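PDB 4X2H: NTF2 domain-containing protein from Chaetomium thermophilum, which is functionally uncharacterised but, as an NTF2-fold subunit paired with a different protein in this assembly, probably serves as a scaffold for protein-protein binding. Local coordinates for residues B[29-34]-B[54-59]; B[47-52]-B[178-183]; B[85-90]-B[129-134]; B[151-156]-B[173-178]. All blocks are in the same frame, centred on the assembly; numbering follows the deposited sequence.

Interaction 1 of 4, residues B[29-34]-B[54-59]; sequences YVNNNA and ATPEEW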
# COMPACT_ATOMS: atom_id res chain seq x y z
N TYR B 29 3.52 -16.02 -2.86
CA TYR B 29 2.14 -15.91 -2.36
C TYR B 29 1.81 -17.01 -1.35
O TYR B 29 2.47 -18.05 -1.32
CB TYR B 29 1.16 -15.96 -3.52
CG TYR B 29 1.24 -14.77 -4.43
CD1 TYR B 29 2.27 -14.64 -5.35
CD2 TYR B 29 0.29 -13.75 -4.37
CE1 TYR B 29 2.35 -13.55 -6.19
CE2 TYR B 29 0.37 -12.65 -5.21
CZ TYR B 29 1.41 -12.56 -6.11
OH TYR B 29 1.50 -11.48 -6.94
N VAL B 30 0.77 -16.79 -0.55
CA VAL B 30 0.41 -17.75 0.49
C VAL B 30 -0.12 -19.07 -0.07
O VAL B 30 -0.04 -20.09 0.59
CB VAL B 30 -0.66 -17.18 1.46
CG1 VAL B 30 -0.09 -16.02 2.28
CG2 VAL B 30 -1.93 -16.77 0.70
N ASN B 31 -0.65 -19.04 -1.29
CA ASN B 31 -1.33 -20.20 -1.86
C ASN B 31 -0.50 -21.48 -1.83
O ASN B 31 -1.02 -22.55 -1.51
CB ASN B 31 -1.75 -19.93 -3.31
CG ASN B 31 -2.70 -18.76 -3.43
OD1 ASN B 31 -2.48 -17.71 -2.83
ND2 ASN B 31 -3.77 -18.94 -4.20
N ASN B 32 0.78 -21.37 -2.17
CA ASN B 32 1.64 -22.54 -2.28
C ASN B 32 2.53 -22.71 -1.05
O ASN B 32 3.66 -23.20 -1.15
CB ASN B 32 2.50 -22.44 -3.54
CG ASN B 32 1.66 -22.36 -4.80
OD1 ASN B 32 0.57 -22.93 -4.87
ND2 ASN B 32 2.15 -21.65 -5.81
N ASN B 33 2.01 -22.31 0.11
CA ASN B 33 2.72 -22.48 1.37
C ASN B 33 2.14 -23.64 2.16
O ASN B 33 0.92 -23.77 2.29
CB ASN B 33 2.65 -21.19 2.19
CG ASN B 33 3.38 -21.31 3.52
OD1 ASN B 33 2.76 -21.52 4.56
ND2 ASN B 33 4.69 -21.18 3.49
N ALA B 34 3.02 -24.49 2.68
CA ALA B 34 2.62 -25.72 3.36
C ALA B 34 1.77 -25.45 4.60
O ALA B 34 0.71 -26.04 4.78
CB ALA B 34 3.86 -26.52 3.74
N ALA B 54 -7.71 -15.35 -10.03
CA ALA B 54 -8.00 -16.44 -9.10
C ALA B 54 -6.75 -16.97 -8.41
O ALA B 54 -6.81 -17.34 -7.24
CB ALA B 54 -8.71 -17.57 -9.83
N THR B 55 -5.64 -17.02 -9.13
CA THR B 55 -4.41 -17.62 -8.60
C THR B 55 -3.15 -16.85 -9.00
O THR B 55 -3.13 -16.17 -10.02
CB THR B 55 -4.25 -19.07 -9.08
OG1 THR B 55 -4.13 -19.10 -10.51
CG2 THR B 55 -5.44 -19.92 -8.65
N PRO B 56 -2.08 -16.98 -8.19
CA PRO B 56 -0.77 -16.42 -8.52
C PRO B 56 -0.22 -16.96 -9.84
O PRO B 56 0.49 -16.25 -10.55
CB PRO B 56 0.12 -16.87 -7.35
CG PRO B 56 -0.81 -17.15 -6.25
CD PRO B 56 -2.08 -17.63 -6.87
N GLU B 57 -0.56 -18.21 -10.14
CA GLU B 57 -0.13 -18.84 -11.39
C GLU B 57 -0.69 -18.11 -12.60
O GLU B 57 0.01 -17.93 -13.60
CB GLU B 57 -0.55 -20.31 -11.43
CG GLU B 57 0.32 -21.24 -10.58
CD GLU B 57 0.06 -21.12 -9.08
OE1 GLU B 57 0.88 -21.65 -8.30
OE2 GLU B 57 -0.96 -20.51 -8.68
N GLU B 58 -1.95 -17.69 -12.51
CA GLU B 58 -2.57 -16.96 -13.61
C GLU B 58 -1.92 -15.59 -13.77
O GLU B 58 -1.70 -15.13 -14.89
CB GLU B 58 -4.08 -16.81 -13.39
CG GLU B 58 -4.78 -16.10 -14.53
CD GLU B 58 -6.29 -16.05 -14.37
OE1 GLU B 58 -6.94 -15.31 -15.14
OE2 GLU B 58 -6.83 -16.75 -13.48
N TRP B 59 -1.61 -14.95 -12.65
CA TRP B 59 -0.91 -13.67 -12.67
C TRP B 59 0.44 -13.80 -13.36
O TRP B 59 0.82 -12.95 -14.16
CB TRP B 59 -0.76 -13.15 -11.23
CG TRP B 59 0.15 -11.97 -11.03
CD1 TRP B 59 1.10 -11.84 -10.05
CD2 TRP B 59 0.20 -10.75 -11.80
NE1 TRP B 59 1.73 -10.63 -10.16
CE2 TRP B 59 1.20 -9.94 -11.22
CE3 TRP B 59 -0.50 -10.28 -12.91
CZ2 TRP B 59 1.52 -8.68 -11.73
CZ3 TRP B 59 -0.18 -9.03 -13.41
CH2 TRP B 59 0.82 -8.24 -12.81
O HOH W 1 -5.18 -16.62 -5.32
O HOH W 2 -1.90 -21.41 -6.42
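Tyr29 opens the contact by resting its ring against the first turn of helix 56-66. Its CG lies anti to the carbonyl carbon (chi1 -67°), so the ring slides past Pro56, whose CB sits over one face, 4.0 Å from the ring centroid, in a CH-pi contact. The phenol tip crosses Trp59 at about a right angle; Tyr29 OH comes within 3.2 Å of Trp59 CD1 and hydrogen-bonds to His178, while the indole NE1 uses Tyr15. An alanine in place of Tyr29 would probably strip Pro56 of the ring it packs against and deprive His178 of its phenol partner. Asn31 follows; its amide crosses Pro56 obliquely, with Asn31 ND2 3.4 Å from Pro56 CD. A water accepts from that ND2 and donates to Ala54 O, whereas OD1 is taken by Ala44. Asn32 meets Glu57 tip to tip: ND2 donates to OE1 at 2.8 Å, almost straight at 170° and on the syn lone pair, with a second water linking Asn32 OD1 to Glu57 OE2. Asn33 caps helix 34-39 just as Thr55 caps helix 56-66. Between these helix starts and the sheet, Tyr29 and Pro56 both reach Ile46 of strand 45-48, and Val30 touches Leu174 of strand 173-182.

Interaction 2 of 4, residues B[47-52]-B[178-183]; sequences TINGRV and HKYRAY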
# COMPACT_ATOMS: atom_id res chain seq x y z
N THR B 47 -5.93 -8.56 -7.33
CA THR B 47 -6.64 -7.70 -8.28
C THR B 47 -5.61 -7.04 -9.18
O THR B 47 -4.71 -6.36 -8.70
CB THR B 47 -7.48 -6.63 -7.56
OG1 THR B 47 -8.22 -7.23 -6.50
CG2 THR B 47 -8.44 -5.97 -8.54
N ILE B 48 -5.75 -7.25 -10.49
CA ILE B 48 -4.80 -6.71 -11.46
C ILE B 48 -5.53 -5.74 -12.38
O ILE B 48 -6.32 -6.15 -13.23
CB ILE B 48 -4.16 -7.83 -12.31
CG1 ILE B 48 -3.49 -8.88 -11.41
CG2 ILE B 48 -3.16 -7.25 -13.31
CD1 ILE B 48 -2.38 -8.34 -10.51
N ASN B 49 -5.25 -4.45 -12.20
CA ASN B 49 -5.93 -3.39 -12.94
C ASN B 49 -7.44 -3.57 -12.87
O ASN B 49 -8.15 -3.36 -13.85
CB ASN B 49 -5.46 -3.36 -14.40
CG ASN B 49 -4.24 -2.49 -14.62
OD1 ASN B 49 -3.84 -1.73 -13.74
ND2 ASN B 49 -3.66 -2.57 -15.80
N GLY B 50 -7.92 -3.98 -11.70
CA GLY B 50 -9.35 -4.08 -11.45
C GLY B 50 -9.96 -5.43 -11.79
O GLY B 50 -11.16 -5.64 -11.59
N ARG B 51 -9.15 -6.34 -12.32
CA ARG B 51 -9.61 -7.70 -12.58
C ARG B 51 -9.18 -8.63 -11.45
O ARG B 51 -7.99 -8.75 -11.16
CB ARG B 51 -9.04 -8.21 -13.91
CG ARG B 51 -9.58 -9.57 -14.32
CD ARG B 51 -8.88 -10.07 -15.57
NE ARG B 51 -8.25 -11.37 -15.36
CZ ARG B 51 -7.38 -11.93 -16.20
NH1 ARG B 51 -7.03 -11.30 -17.32
NH2 ARG B 51 -6.86 -13.11 -15.91
N VAL B 52 -10.14 -9.29 -10.82
CA VAL B 52 -9.80 -10.26 -9.78
C VAL B 52 -9.23 -11.51 -10.45
O VAL B 52 -9.86 -12.10 -11.33
CB VAL B 52 -11.02 -10.62 -8.91
CG1 VAL B 52 -10.66 -11.70 -7.89
CG2 VAL B 52 -11.53 -9.37 -8.19
N HIS B 178 -2.88 -8.60 -2.86
CA HIS B 178 -2.11 -7.88 -3.84
C HIS B 178 -3.05 -7.13 -4.76
O HIS B 178 -3.95 -7.73 -5.34
CB HIS B 178 -1.23 -8.84 -4.65
CG HIS B 178 -0.48 -8.20 -5.78
ND1 HIS B 178 -0.01 -8.91 -6.85
CD2 HIS B 178 -0.12 -6.91 -6.00
CE1 HIS B 178 0.61 -8.10 -7.69
NE2 HIS B 178 0.55 -6.88 -7.19
N LYS B 179 -2.86 -5.81 -4.87
CA LYS B 179 -3.55 -5.01 -5.87
C LYS B 179 -2.53 -4.30 -6.74
O LYS B 179 -1.65 -3.60 -6.25
CB LYS B 179 -4.48 -3.98 -5.24
CG LYS B 179 -5.49 -4.55 -4.28
CD LYS B 179 -6.33 -3.43 -3.69
CE LYS B 179 -7.41 -3.96 -2.77
NZ LYS B 179 -8.29 -4.93 -3.46
N TYR B 180 -2.69 -4.48 -8.05
CA TYR B 180 -1.82 -3.86 -9.03
C TYR B 180 -2.60 -2.85 -9.84
O TYR B 180 -3.72 -3.12 -10.27
CB TYR B 180 -1.23 -4.93 -9.94
CG TYR B 180 -0.43 -4.41 -11.11
CD1 TYR B 180 -1.05 -4.09 -12.31
CD2 TYR B 180 0.95 -4.28 -11.03
CE1 TYR B 180 -0.33 -3.64 -13.39
CE2 TYR B 180 1.69 -3.83 -12.11
CZ TYR B 180 1.05 -3.51 -13.28
OH TYR B 180 1.79 -3.07 -14.35
N ARG B 181 -2.00 -1.68 -10.04
CA ARG B 181 -2.54 -0.65 -10.92
C ARG B 181 -1.44 -0.05 -11.76
O ARG B 181 -0.37 0.29 -11.25
CB ARG B 181 -3.24 0.45 -10.12
CG ARG B 181 -4.66 0.11 -9.70
CD ARG B 181 -5.61 0.20 -10.90
NE ARG B 181 -6.96 -0.24 -10.57
CZ ARG B 181 -7.93 -0.41 -11.47
NH1 ARG B 181 -7.69 -0.19 -12.76
NH2 ARG B 181 -9.13 -0.81 -11.08
N ALA B 182 -1.70 0.07 -13.05
CA ALA B 182 -0.79 0.73 -13.96
C ALA B 182 -1.61 1.54 -14.95
O ALA B 182 -2.68 1.10 -15.37
CB ALA B 182 0.10 -0.28 -14.67
N TYR B 183 -1.12 2.72 -15.31
CA TYR B 183 -1.85 3.60 -16.21
C TYR B 183 -0.92 4.64 -16.81
O TYR B 183 0.21 4.80 -16.34
CB TYR B 183 -3.00 4.28 -15.47
CG TYR B 183 -2.61 4.83 -14.12
CD1 TYR B 183 -2.01 6.07 -13.99
CD2 TYR B 183 -2.83 4.08 -12.96
CE1 TYR B 183 -1.64 6.56 -12.75
CE2 TYR B 183 -2.47 4.57 -11.72
CZ TYR B 183 -1.87 5.80 -11.62
OH TYR B 183 -1.51 6.28 -10.38
OXT TYR B 183 -1.27 5.33 -17.77
O HOH W 3 -6.77 -7.68 -4.18
O HOH W 4 -6.32 -3.61 -9.20
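Strands 45-48 and 173-182 run parallel here, joining the 45-48/51-53 hairpin to the long curved sheet of the NTF2 fold. Thr47 N donates to His178 O and Thr47 O receives Tyr180 N at 2.8 Å, both close to the C=O axes; Asn49 N then reaches Tyr180 O from above the carbonyl plane. Segment 47-52 next reverses through a type I' turn, Ile48 to Arg51, but the ladder gains one more rung: Asn49 OD1 accepts from Ala182 N at 2.9 Å, in plane and on a lone pair, so a side-chain amide stands in for a strand carbonyl. On one face Ile48 CD1 packs 3.6 Å from Tyr180 CB, and the Tyr180 phenol goes on to Tyr87. On the other Thr47 and Lys179 lie side by side; a water joins Thr47 OG1 to Lys179 NZ and His178 O, and NZ also hydrogen-bonds to a polar side chain of the partner protein. Arg181, bent at chi2 (-75°), lays one guanidinium face over the Asn49-Gly50 peptide, its NE engaged by an acidic side chain of the partner protein. A beta carbon on Gly50, whose positive phi also suits glycine, would clash with Arg181 NH2, 3.3 Å from Gly50 CA.

Interaction 3 of 4, residues B[85-90]-B[129-134]; sequences VRYDVD and GSVYFG
Tyr87 and Val131 face each other as a non-hydrogen-bonded pair, and their side chains interlock. The tyrosine, with CG anti to the carbonyl carbon (chi1 -71°), offers a ring face, and the methyl bump Val131 CG1 seats on it 3.9 Å from the centroid; Val131 CG2 lies on the same side, past the rim of the ring, 3.4 Å from Tyr87 CE2. The row continues along this face of the sheet, where Val85 touches both neighbours: its CG1 meets Val131 CG1 at 3.8 Å and its CG2 touches the Phe133 ring. The phenol of Tyr87 ends on Tyr180.

The opposite face is built of flat plates rather than knobs. Arg86 bends at chi3 so that its guanidinium lies on the Tyr132 ring, planes 19° apart and centres 4.6 Å apart, a cation-pi stack. Asp88 fixes the rotation of that plate: Arg86 NE and NH2 grip the two carboxylate oxygens side-on in a salt bridge, and Asp88 OD2 also reaches Tyr132 CE2 at 3.4 Å. A water ties this carboxylate to Tyr132 OH. Further along, the missing side chain of Gly129 lets the strands come close: Gly129 CA is 3.2 Å from Asp88 O, and a beta carbon on it would run into that oxygen. Asp90 OD2 comes 3.4 Å from Gly129 CA, while a second water links it to Ser130 OG.

Four backbone bonds, two in each of the pairs Arg86-Tyr132 and Asp88-Ser130, underlie both faces. They form the antiparallel outer ladder of the NTF2 sheet, with the Tyr87 side turned toward helices 3-20 and 56-66, as expected of this alpha-plus-beta fold.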
# COMPACT_ATOMS: atom_id res chain seq x y z
N VAL B 85 9.40 -5.50 -21.51
CA VAL B 85 8.81 -4.87 -20.33
C VAL B 85 9.83 -4.75 -19.22
O VAL B 85 10.55 -5.69 -18.93
CB VAL B 85 7.60 -5.67 -19.79
CG1 VAL B 85 6.96 -4.95 -18.60
CG2 VAL B 85 6.56 -5.90 -20.88
N ARG B 86 9.89 -3.58 -18.58
CA ARG B 86 10.79 -3.37 -17.45
C ARG B 86 10.11 -2.55 -16.37
O ARG B 86 9.59 -1.47 -16.64
CB ARG B 86 12.08 -2.68 -17.90
CG ARG B 86 13.16 -2.65 -16.81
CD ARG B 86 14.39 -1.87 -17.23
NE ARG B 86 14.31 -0.44 -16.93
CZ ARG B 86 14.38 0.54 -17.83
NH1 ARG B 86 14.51 0.28 -19.13
NH2 ARG B 86 14.31 1.81 -17.43
N TYR B 87 10.11 -3.08 -15.14
CA TYR B 87 9.62 -2.35 -13.98
C TYR B 87 10.76 -1.68 -13.23
O TYR B 87 11.74 -2.33 -12.86
CB TYR B 87 8.86 -3.30 -13.04
CG TYR B 87 7.53 -3.75 -13.59
CD1 TYR B 87 7.45 -4.80 -14.51
CD2 TYR B 87 6.35 -3.14 -13.20
CE1 TYR B 87 6.23 -5.21 -15.01
CE2 TYR B 87 5.13 -3.55 -13.70
CZ TYR B 87 5.08 -4.58 -14.61
OH TYR B 87 3.87 -4.99 -15.11
N ASP B 88 10.61 -0.38 -12.99
CA ASP B 88 11.57 0.39 -12.21
C ASP B 88 10.88 0.89 -10.96
O ASP B 88 9.93 1.66 -11.05
CB ASP B 88 12.10 1.59 -13.01
CG ASP B 88 13.12 1.20 -14.06
OD1 ASP B 88 13.35 -0.01 -14.27
OD2 ASP B 88 13.68 2.12 -14.70
N VAL B 89 11.36 0.46 -9.79
CA VAL B 89 10.78 0.90 -8.53
C VAL B 89 11.36 2.25 -8.13
O VAL B 89 12.58 2.44 -8.11
CB VAL B 89 11.05 -0.12 -7.40
CG1 VAL B 89 10.50 0.39 -6.08
CG2 VAL B 89 10.42 -1.46 -7.75
N ASP B 90 10.47 3.19 -7.81
CA ASP B 90 10.87 4.55 -7.44
C ASP B 90 10.75 4.77 -5.94
O ASP B 90 11.51 5.54 -5.35
CB ASP B 90 10.02 5.58 -8.18
CG ASP B 90 10.41 5.73 -9.64
OD1 ASP B 90 11.62 5.63 -9.95
OD2 ASP B 90 9.51 5.94 -10.48
N GLY B 129 6.30 3.15 -9.09
CA GLY B 129 7.39 3.28 -10.04
C GLY B 129 6.87 3.38 -11.45
O GLY B 129 5.71 3.75 -11.66
N SER B 130 7.72 3.04 -12.41
CA SER B 130 7.34 3.10 -13.82
C SER B 130 7.46 1.73 -14.47
O SER B 130 8.26 0.89 -14.06
CB SER B 130 8.22 4.10 -14.56
OG SER B 130 8.10 5.40 -14.02
N VAL B 131 6.63 1.52 -15.48
CA VAL B 131 6.72 0.36 -16.36
C VAL B 131 7.13 0.85 -17.73
O VAL B 131 6.44 1.67 -18.33
CB VAL B 131 5.39 -0.40 -16.49
CG1 VAL B 131 5.64 -1.79 -17.06
CG2 VAL B 131 4.66 -0.47 -15.17
N TYR B 132 8.25 0.35 -18.24
CA TYR B 132 8.73 0.73 -19.56
C TYR B 132 8.49 -0.38 -20.57
O TYR B 132 8.95 -1.50 -20.38
CB TYR B 132 10.21 1.09 -19.52
CG TYR B 132 10.50 2.31 -18.69
CD1 TYR B 132 10.47 3.58 -19.25
CD2 TYR B 132 10.81 2.20 -17.34
CE1 TYR B 132 10.72 4.70 -18.49
CE2 TYR B 132 11.07 3.31 -16.57
CZ TYR B 132 11.02 4.56 -17.15
OH TYR B 132 11.28 5.68 -16.39
N PHE B 133 7.78 -0.05 -21.64
CA PHE B 133 7.54 -0.98 -22.73
C PHE B 133 8.43 -0.65 -23.93
O PHE B 133 8.38 0.46 -24.45
CB PHE B 133 6.08 -0.96 -23.14
CG PHE B 133 5.15 -1.43 -22.06
CD1 PHE B 133 4.75 -0.56 -21.06
CD2 PHE B 133 4.70 -2.73 -22.04
CE1 PHE B 133 3.89 -1.00 -20.05
CE2 PHE B 133 3.85 -3.17 -21.04
CZ PHE B 133 3.45 -2.30 -20.05
N GLY B 134 9.24 -1.62 -24.35
CA GLY B 134 10.03 -1.48 -25.56
C GLY B 134 11.24 -0.57 -25.43
O GLY B 134 11.75 -0.07 -26.43
O HOH W 5 12.60 4.94 -14.02
O HOH W 6 10.36 6.00 -12.74

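Interaction 4 of 4, residues B[151-156]-B[173-178]; sequences DVFILV and YLIASH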
# COMPACT_ATOMS: atom_id res chain seq x y z
N ASP B 151 1.64 -0.64 -6.76
CA ASP B 151 1.35 -1.96 -6.19
C ASP B 151 1.09 -1.82 -4.70
O ASP B 151 1.79 -1.07 -4.03
CB ASP B 151 2.54 -2.91 -6.40
CG ASP B 151 2.35 -3.88 -7.56
OD1 ASP B 151 1.20 -4.25 -7.87
OD2 ASP B 151 3.38 -4.30 -8.14
N VAL B 152 0.10 -2.53 -4.19
CA VAL B 152 -0.04 -2.66 -2.74
C VAL B 152 -0.14 -4.14 -2.39
O VAL B 152 -0.75 -4.93 -3.11
CB VAL B 152 -1.26 -1.89 -2.17
CG1 VAL B 152 -1.05 -0.38 -2.34
CG2 VAL B 152 -2.56 -2.36 -2.80
N PHE B 153 0.51 -4.50 -1.28
CA PHE B 153 0.55 -5.88 -0.81
C PHE B 153 0.21 -5.94 0.66
O PHE B 153 0.58 -5.04 1.42
CB PHE B 153 1.94 -6.50 -0.98
CG PHE B 153 2.47 -6.49 -2.38
CD1 PHE B 153 3.24 -5.43 -2.82
CD2 PHE B 153 2.25 -7.56 -3.23
CE1 PHE B 153 3.75 -5.42 -4.09
CE2 PHE B 153 2.76 -7.55 -4.50
CZ PHE B 153 3.52 -6.49 -4.94
N ILE B 154 -0.47 -7.00 1.06
CA ILE B 154 -0.49 -7.38 2.46
C ILE B 154 0.42 -8.60 2.61
O ILE B 154 0.20 -9.64 1.98
CB ILE B 154 -1.90 -7.68 2.97
CG1 ILE B 154 -2.73 -6.39 2.94
CG2 ILE B 154 -1.84 -8.21 4.40
CD1 ILE B 154 -4.20 -6.60 3.22
N LEU B 155 1.45 -8.45 3.43
CA LEU B 155 2.40 -9.52 3.67
C LEU B 155 2.19 -10.16 5.03
O LEU B 155 1.92 -9.46 6.00
CB LEU B 155 3.83 -9.00 3.57
CG LEU B 155 4.23 -8.36 2.24
CD1 LEU B 155 5.59 -7.74 2.38
CD2 LEU B 155 4.22 -9.39 1.11
N VAL B 156 2.33 -11.48 5.09
CA VAL B 156 2.21 -12.23 6.35
C VAL B 156 3.44 -13.12 6.54
O VAL B 156 4.15 -13.43 5.58
CB VAL B 156 0.92 -13.08 6.39
CG1 VAL B 156 -0.32 -12.19 6.41
CG2 VAL B 156 0.87 -14.05 5.22
N TYR B 173 8.40 -13.50 4.24
CA TYR B 173 7.02 -13.02 4.30
C TYR B 173 6.34 -13.23 2.95
O TYR B 173 6.95 -13.02 1.90
CB TYR B 173 6.99 -11.55 4.72
CG TYR B 173 7.55 -11.37 6.11
CD1 TYR B 173 8.92 -11.21 6.31
CD2 TYR B 173 6.72 -11.40 7.22
CE1 TYR B 173 9.44 -11.08 7.58
CE2 TYR B 173 7.23 -11.27 8.50
CZ TYR B 173 8.59 -11.11 8.67
OH TYR B 173 9.11 -10.98 9.94
N LEU B 174 5.07 -13.64 3.01
CA LEU B 174 4.33 -14.04 1.81
C LEU B 174 3.18 -13.09 1.52
O LEU B 174 2.68 -12.41 2.41
CB LEU B 174 3.79 -15.46 1.98
CG LEU B 174 4.86 -16.52 2.22
CD1 LEU B 174 4.23 -17.82 2.70
CD2 LEU B 174 5.67 -16.76 0.95
N ILE B 175 2.75 -13.06 0.27
CA ILE B 175 1.66 -12.18 -0.15
C ILE B 175 0.30 -12.81 0.12
O ILE B 175 -0.03 -13.86 -0.45
CB ILE B 175 1.74 -11.84 -1.64
CG1 ILE B 175 3.11 -11.26 -1.99
CG2 ILE B 175 0.64 -10.86 -2.02
CD1 ILE B 175 3.41 -11.31 -3.46
N ALA B 176 -0.47 -12.16 0.97
CA ALA B 176 -1.84 -12.57 1.27
C ALA B 176 -2.85 -11.81 0.41
O ALA B 176 -3.90 -12.34 0.06
CB ALA B 176 -2.14 -12.37 2.73
N SER B 177 -2.52 -10.56 0.12
CA SER B 177 -3.32 -9.71 -0.77
C SER B 177 -2.40 -8.90 -1.66
O SER B 177 -1.29 -8.55 -1.26
CB SER B 177 -4.24 -8.76 0.02
OG SER B 177 -5.25 -9.46 0.72
N HIS B 178 -2.88 -8.60 -2.86
CA HIS B 178 -2.11 -7.88 -3.84
C HIS B 178 -3.05 -7.13 -4.76
O HIS B 178 -3.95 -7.73 -5.34
CB HIS B 178 -1.23 -8.84 -4.65
CG HIS B 178 -0.48 -8.20 -5.78
ND1 HIS B 178 -0.01 -8.91 -6.85
CD2 HIS B 178 -0.12 -6.91 -6.00
CE1 HIS B 178 0.61 -8.10 -7.69
NE2 HIS B 178 0.55 -6.88 -7.19
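Ile154 O is gripped by two backbone donors at once: Ala176 N at 2.8 Å, nearly along the C=O axis, and Ser177 N, a weak bond at 3.4 Å. This is a classic beta bulge, in which Ala176 and Ser177 both face one residue and the antiparallel register slips by one, letting strand 173-182 turn a corner. Regular pairing resumes beyond it, where Val156 and Leu174 exchange two bonds. On the face that carries Phe153 and Leu155, Ile175 is wedged between neighbours, with CG2 at the Phe153 ring edge and CG1 3.8 Å from Leu155 CD2. His178 lies beside Phe153 in an offset stack, centroids 4.4 Å apart and planes at 19°. Its NE2 donates in the ring plane to Asp151 OD1 at 2.8 Å, meeting the carboxylate from above its plane, while Asp151 OD2 is held by Tyr16. That carboxylate would probably help to keep the NE2 proton in place. An alanine at His178 would probably leave the buried Asp151 short of a donor and the Phe153 face without its stacking partner. The ladder thus lies between two layers: Phe11, Tyr15 and Tyr16 of helix 3-20 pack onto Phe153, and aromatic packing from the partner protein reaches Ile154 and Ser177.

Strand 173-182 is the common spine: interaction 4 pairs its first half with strand 145-157 and interaction 2 its second half with strand 45-48, centres about 13 Å apart and sharing His178. Interaction 1 roofs this junction, its centre about 11 Å from that of interaction 4; Val30 N probably bonds to Ile175 O at 3.0 Å, and a salt bridge from Glu58 to Arg51 ties it to interaction 2. Interaction 3, centred about 24 Å from interaction 1, reaches interaction 2 through two phenols, Tyr180 OH and Tyr87 OH, 2.9 Å apart. Aromatic side chains, joined partly by hydrogen bonds and partly by ring contacts, link helices to sheet, while interaction 2 has the most residues within reach of the partner protein.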